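Local coordinates for protein acetyltransferase (Agrobacterium tumefaciens, PDB 2DXQ) that probably transfers an acetyl group from acetyl-CoA to an acceptor substrate, as other GNAT-family acetyltransferases do, at residues A5-L19 and L46-N59. Residues are numbered along the deposited sequence; the frame is centred on the assembly and turned at random.
Sequences AISLRAAGPGDLPGL and LAQPGLTIFVATEN
Arg-9 of edge strand 6-10 lies alongside Val-55 of the antiparallel strand 51-58, both side chains pointing the same way from one sheet face. Val-55 CG2 sits over one face of the guanidinium, offset toward its rim and 4.0 Å from Arg-9 NH1. With chi1 at 52°, Arg-9 CG lies between the backbone N and the carbonyl carbon, and the extended chain then carries the guanidinium beyond the strand to Asp-15, which NH1 and NH2 grip end-on, one to each carboxylate oxygen. Asp-15 OD2, 2.6 Å from Arg-9 NH1, uses its anti lone pair for Gly-12 N, so one carboxylate ties strand 6-10 to residues 12-15. Thr-57 crosses the arginine at about a right angle: Thr-57 CG2 comes 4.0 Å from Arg-9 NH2, while a water links its OG1 to Arg-9 NE in the guanidinium plane, holding the group's other edge. Thr-57 OG1 also meets Ser-7 CB at 3.4 Å. From helix 16-26, Leu-19 reaches tip to tip toward Ile-53; its CD2 lies 3.8 Å from Ile-53 CG2 and equally near Val-55 CG1. Phe-42 of helix 35-47 closes on both Leu-19 and Ile-53. On the other sheet face Leu-8 and Phe-54 pack against helix 98-112, where Phe-54 meets His-105 edge-to-face. Paired N-H···O bonds join Ser-7 with Thr-57 and Arg-9 with Val-55; Val-55 N to Arg-9 O is nearly straight (175°). Beyond them Ala-11 N binds Ile-53 O at 2.7 Å. Strand 6-10, followed by helices 16-26 and 35-47 and then its antiparallel neighbour 51-58, forms the N-terminal edge of the mixed sheet, with helices on both faces, typical of the GNAT fold.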
loop_
_atom_site.group_PDB
_atom_site.type_symbol
_atom_site.label_atom_id
_atom_site.label_comp_id
_atom_site.label_asym_id
_atom_site.label_seq_id
_atom_site.Cartn_x
_atom_site.Cartn_y
_atom_site.Cartn_z
ATOM N N ALA A 5 -10.307 27.287 -14.187
ATOM C CA ALA A 5 -11.591 26.642 -13.949
ATOM C C ALA A 5 -11.439 25.163 -13.618
ATOM O O ALA A 5 -12.257 24.601 -12.901
ATOM C CB ALA A 5 -12.484 26.805 -15.161
ATOM N N ILE A 6 -10.424 24.531 -14.196
ATOM C CA ILE A 6 -10.151 23.118 -13.922
ATOM C C ILE A 6 -8.680 23.018 -13.586
ATOM O O ILE A 6 -7.827 23.524 -14.330
ATOM C CB ILE A 6 -10.497 22.194 -15.124
ATOM C CG1 ILE A 6 -12.007 22.187 -15.386
ATOM C CG2 ILE A 6 -9.998 20.740 -14.870
ATOM C CD1 ILE A 6 -12.409 21.525 -16.669
ATOM N N SER A 7 -8.372 22.375 -12.463
ATOM C CA SER A 7 -6.988 22.171 -12.107
ATOM C C SER A 7 -6.746 20.794 -11.484
ATOM O O SER A 7 -7.683 20.043 -11.218
ATOM C CB SER A 7 -6.507 23.277 -11.184
ATOM O OG SER A 7 -5.111 23.191 -11.045
ATOM N N LEU A 8 -5.475 20.491 -11.271
ATOM C CA LEU A 8 -5.027 19.224 -10.716
ATOM C C LEU A 8 -3.790 19.577 -9.902
ATOM O O LEU A 8 -2.871 20.214 -10.421
ATOM C CB LEU A 8 -4.661 18.297 -11.869
ATOM C CG LEU A 8 -3.909 17.001 -11.583
ATOM C CD1 LEU A 8 -4.841 15.974 -11.021
ATOM C CD2 LEU A 8 -3.293 16.508 -12.882
ATOM N N ARG A 9 -3.764 19.172 -8.635
ATOM C CA ARG A 9 -2.644 19.486 -7.750
ATOM C C ARG A 9 -2.638 18.555 -6.548
ATOM O O ARG A 9 -3.607 17.837 -6.317
ATOM C CB ARG A 9 -2.744 20.929 -7.269
ATOM C CG ARG A 9 -4.083 21.286 -6.660
ATOM C CD ARG A 9 -4.086 22.729 -6.144
ATOM N NE ARG A 9 -5.385 23.080 -5.568
ATOM C CZ ARG A 9 -5.775 22.734 -4.349
ATOM N NH1 ARG A 9 -4.974 22.011 -3.570
ATOM N NH2 ARG A 9 -6.967 23.103 -3.911
ATOM N N ALA A 10 -1.543 18.578 -5.798
ATOM C CA ALA A 10 -1.499 17.938 -4.500
ATOM C C ALA A 10 -2.353 18.743 -3.539
ATOM O O ALA A 10 -2.444 19.982 -3.649
ATOM C CB ALA A 10 -0.056 17.845 -3.978
ATOM N N ALA A 11 -2.985 18.039 -2.603
ATOM C CA ALA A 11 -3.741 18.676 -1.533
ATOM C C ALA A 11 -2.794 19.317 -0.531
ATOM O O ALA A 11 -1.633 18.903 -0.396
ATOM C CB ALA A 11 -4.640 17.658 -0.827
ATOM N N GLY A 12 -3.305 20.320 0.173
ATOM C CA GLY A 12 -2.552 21.009 1.222
ATOM C C GLY A 12 -3.502 21.464 2.311
ATOM O O GLY A 12 -4.671 21.081 2.304
ATOM N N PRO A 13 -3.012 22.308 3.242
ATOM C CA PRO A 13 -3.737 22.726 4.450
ATOM C C PRO A 13 -5.243 22.977 4.244
ATOM O O PRO A 13 -6.088 22.244 4.788
ATOM C CB PRO A 13 -3.015 24.024 4.839
ATOM C CG PRO A 13 -1.600 23.770 4.442
ATOM C CD PRO A 13 -1.680 22.944 3.161
ATOM N N GLY A 14 -5.574 23.980 3.442
ATOM C CA GLY A 14 -6.959 24.405 3.251
ATOM C C GLY A 14 -7.895 23.418 2.574
ATOM O O GLY A 14 -9.095 23.676 2.453
ATOM N N ASP A 15 -7.364 22.278 2.140
ATOM C CA ASP A 15 -8.153 21.320 1.364
ATOM C C ASP A 15 -8.952 20.341 2.208
ATOM O O ASP A 15 -9.750 19.572 1.685
ATOM C CB ASP A 15 -7.251 20.561 0.391
ATOM C CG ASP A 15 -6.746 21.449 -0.730
ATOM O OD1 ASP A 15 -7.549 22.251 -1.249
ATOM O OD2 ASP A 15 -5.559 21.366 -1.074
ATOM N N LEU A 16 -8.742 20.369 3.518
ATOM C CA LEU A 16 -9.345 19.362 4.375
ATOM C C LEU A 16 -10.872 19.288 4.313
ATOM O O LEU A 16 -11.407 18.181 4.164
ATOM C CB LEU A 16 -8.801 19.465 5.821
ATOM C CG LEU A 16 -9.225 18.358 6.790
ATOM C CD1 LEU A 16 -8.991 16.954 6.206
ATOM C CD2 LEU A 16 -8.475 18.540 8.132
ATOM N N PRO A 17 -11.597 20.439 4.434
ATOM C CA PRO A 17 -13.061 20.354 4.316
ATOM C C PRO A 17 -13.530 19.671 3.023
ATOM O O PRO A 17 -14.402 18.792 3.061
ATOM C CB PRO A 17 -13.500 21.832 4.352
ATOM C CG PRO A 17 -12.449 22.503 5.139
ATOM C CD PRO A 17 -11.160 21.822 4.725
ATOM N N GLY A 18 -12.932 20.061 1.894
ATOM C CA GLY A 18 -13.288 19.495 0.586
ATOM C C GLY A 18 -12.991 18.011 0.455
ATOM O O GLY A 18 -13.793 17.258 -0.097
ATOM N N LEU A 19 -11.849 17.587 0.991
ATOM C CA LEU A 19 -11.473 16.171 1.028
ATOM C C LEU A 19 -12.431 15.366 1.881
ATOM O O LEU A 19 -12.839 14.270 1.505
ATOM C CB LEU A 19 -10.064 16.015 1.589
ATOM C CG LEU A 19 -8.932 16.263 0.604
ATOM C CD1 LEU A 19 -7.605 16.288 1.366
ATOM C CD2 LEU A 19 -8.946 15.188 -0.480
ATOM N N LEU A 46 0.190 14.817 5.466
ATOM C CA LEU A 46 0.949 15.829 4.743
ATOM C C LEU A 46 2.450 15.688 5.032
ATOM O O LEU A 46 3.289 15.956 4.161
ATOM C CB LEU A 46 0.413 17.228 5.090
ATOM C CG LEU A 46 -0.992 17.566 4.551
ATOM C CD1 LEU A 46 -1.371 18.986 4.954
ATOM C CD2 LEU A 46 -1.138 17.415 3.042
ATOM N N ALA A 47 2.770 15.202 6.226
ATOM C CA ALA A 47 4.151 14.998 6.674
ATOM C C ALA A 47 4.741 13.648 6.255
ATOM O O ALA A 47 5.962 13.446 6.328
ATOM C CB ALA A 47 4.229 15.149 8.183
ATOM N N GLN A 48 3.886 12.725 5.808
ATOM C CA GLN A 48 4.321 11.346 5.551
ATOM C C GLN A 48 5.178 11.241 4.286
ATOM O O GLN A 48 4.705 11.523 3.184
ATOM C CB GLN A 48 3.110 10.401 5.459
ATOM C CG GLN A 48 3.457 8.940 5.077
ATOM C CD GLN A 48 3.999 8.110 6.242
ATOM O OE1 GLN A 48 4.078 8.569 7.381
ATOM N NE2 GLN A 48 4.359 6.865 5.952
ATOM N N PRO A 49 6.443 10.818 4.439
ATOM C CA PRO A 49 7.290 10.634 3.276
ATOM C C PRO A 49 6.669 9.689 2.249
ATOM O O PRO A 49 6.248 8.576 2.594
ATOM C CB PRO A 49 8.563 10.015 3.868
ATOM C CG PRO A 49 8.581 10.513 5.266
ATOM C CD PRO A 49 7.157 10.499 5.690
ATOM N N GLY A 50 6.620 10.147 1.006
ATOM C CA GLY A 50 6.130 9.343 -0.117
ATOM C C GLY A 50 4.622 9.266 -0.282
ATOM O O GLY A 50 4.134 8.606 -1.206
ATOM N N LEU A 51 3.881 9.964 0.574
ATOM C CA LEU A 51 2.418 10.023 0.457
ATOM C C LEU A 51 2.011 11.369 -0.141
ATOM O O LEU A 51 2.436 12.417 0.350
ATOM C CB LEU A 51 1.778 9.874 1.840
ATOM C CG LEU A 51 0.242 9.804 1.970
ATOM C CD1 LEU A 51 -0.135 9.124 3.290
ATOM C CD2 LEU A 51 -0.455 11.171 1.857
ATOM N N THR A 52 1.177 11.335 -1.178
ATOM C CA THR A 52 0.607 12.550 -1.747
ATOM C C THR A 52 -0.870 12.323 -2.011
ATOM O O THR A 52 -1.234 11.322 -2.624
ATOM C CB THR A 52 1.297 12.974 -3.063
ATOM O OG1 THR A 52 2.716 13.090 -2.874
ATOM C CG2 THR A 52 0.738 14.319 -3.521
ATOM N N ILE A 53 -1.712 13.234 -1.523
ATOM C CA ILE A 53 -3.134 13.209 -1.856
ATOM C C ILE A 53 -3.284 14.167 -3.041
ATOM O O ILE A 53 -2.920 15.339 -2.932
ATOM C CB ILE A 53 -4.030 13.730 -0.698
ATOM C CG1 ILE A 53 -3.841 12.926 0.597
ATOM C CG2 ILE A 53 -5.517 13.716 -1.140
ATOM C CD1 ILE A 53 -4.454 13.618 1.864
ATOM N N PHE A 54 -3.805 13.671 -4.167
ATOM C CA PHE A 54 -4.044 14.516 -5.328
ATOM C C PHE A 54 -5.520 14.846 -5.428
ATOM O O PHE A 54 -6.346 14.008 -5.095
ATOM C CB PHE A 54 -3.582 13.817 -6.598
ATOM C CG PHE A 54 -2.096 13.696 -6.694
ATOM C CD1 PHE A 54 -1.312 14.833 -6.913
ATOM C CD2 PHE A 54 -1.475 12.461 -6.532
ATOM C CE1 PHE A 54 0.090 14.733 -6.992
ATOM C CE2 PHE A 54 -0.088 12.348 -6.605
ATOM C CZ PHE A 54 0.692 13.475 -6.837
ATOM N N VAL A 55 -5.834 16.067 -5.871
ATOM C CA VAL A 55 -7.212 16.482 -6.135
ATOM C C VAL A 55 -7.353 17.065 -7.545
ATOM O O VAL A 55 -6.452 17.735 -8.033
ATOM C CB VAL A 55 -7.749 17.524 -5.099
ATOM C CG1 VAL A 55 -8.006 16.869 -3.746
ATOM C CG2 VAL A 55 -6.781 18.721 -4.929
ATOM N N ALA A 56 -8.475 16.779 -8.202
ATOM C CA ALA A 56 -8.885 17.547 -9.370
ATOM C C ALA A 56 -9.875 18.561 -8.845
ATOM O O ALA A 56 -10.703 18.242 -7.975
ATOM C CB ALA A 56 -9.557 16.643 -10.422
ATOM N N THR A 57 -9.768 19.795 -9.325
ATOM C CA THR A 57 -10.642 20.844 -8.824
ATOM C C THR A 57 -11.412 21.441 -9.980
ATOM O O THR A 57 -10.918 21.476 -11.104
ATOM C CB THR A 57 -9.881 21.988 -8.088
ATOM O OG1 THR A 57 -8.957 22.589 -8.997
ATOM C CG2 THR A 57 -9.128 21.471 -6.851
ATOM N N GLU A 58 -12.636 21.870 -9.687
ATOM C CA GLU A 58 -13.483 22.553 -10.653
ATOM C C GLU A 58 -13.958 23.848 -9.982
ATOM O O GLU A 58 -14.610 23.788 -8.928
ATOM C CB GLU A 58 -14.660 21.632 -10.986
ATOM C CG GLU A 58 -15.609 22.103 -12.105
ATOM C CD GLU A 58 -16.927 21.379 -12.046
ATOM O OE1 GLU A 58 -17.066 20.326 -12.706
ATOM O OE2 GLU A 58 -17.842 21.842 -11.316
ATOM N N ASN A 59 -13.616 25.006 -10.560
ATOM C CA ASN A 59 -13.876 26.305 -9.901
ATOM C C ASN A 59 -13.335 26.303 -8.466
ATOM O O ASN A 59 -13.973 26.840 -7.551
ATOM C CB ASN A 59 -15.375 26.626 -9.870
ATOM C CG ASN A 59 -16.041 26.438 -11.207
ATOM O OD1 ASN A 59 -17.015 25.689 -11.334
ATOM N ND2 ASN A 59 -15.508 27.095 -12.214
HETATM O O HOH W 1 -10.269 24.698 -10.137
HETATM O O HOH W 2 -7.104 24.421 -7.485
HETATM O O HOH W 3 -0.699 15.591 -0.093
#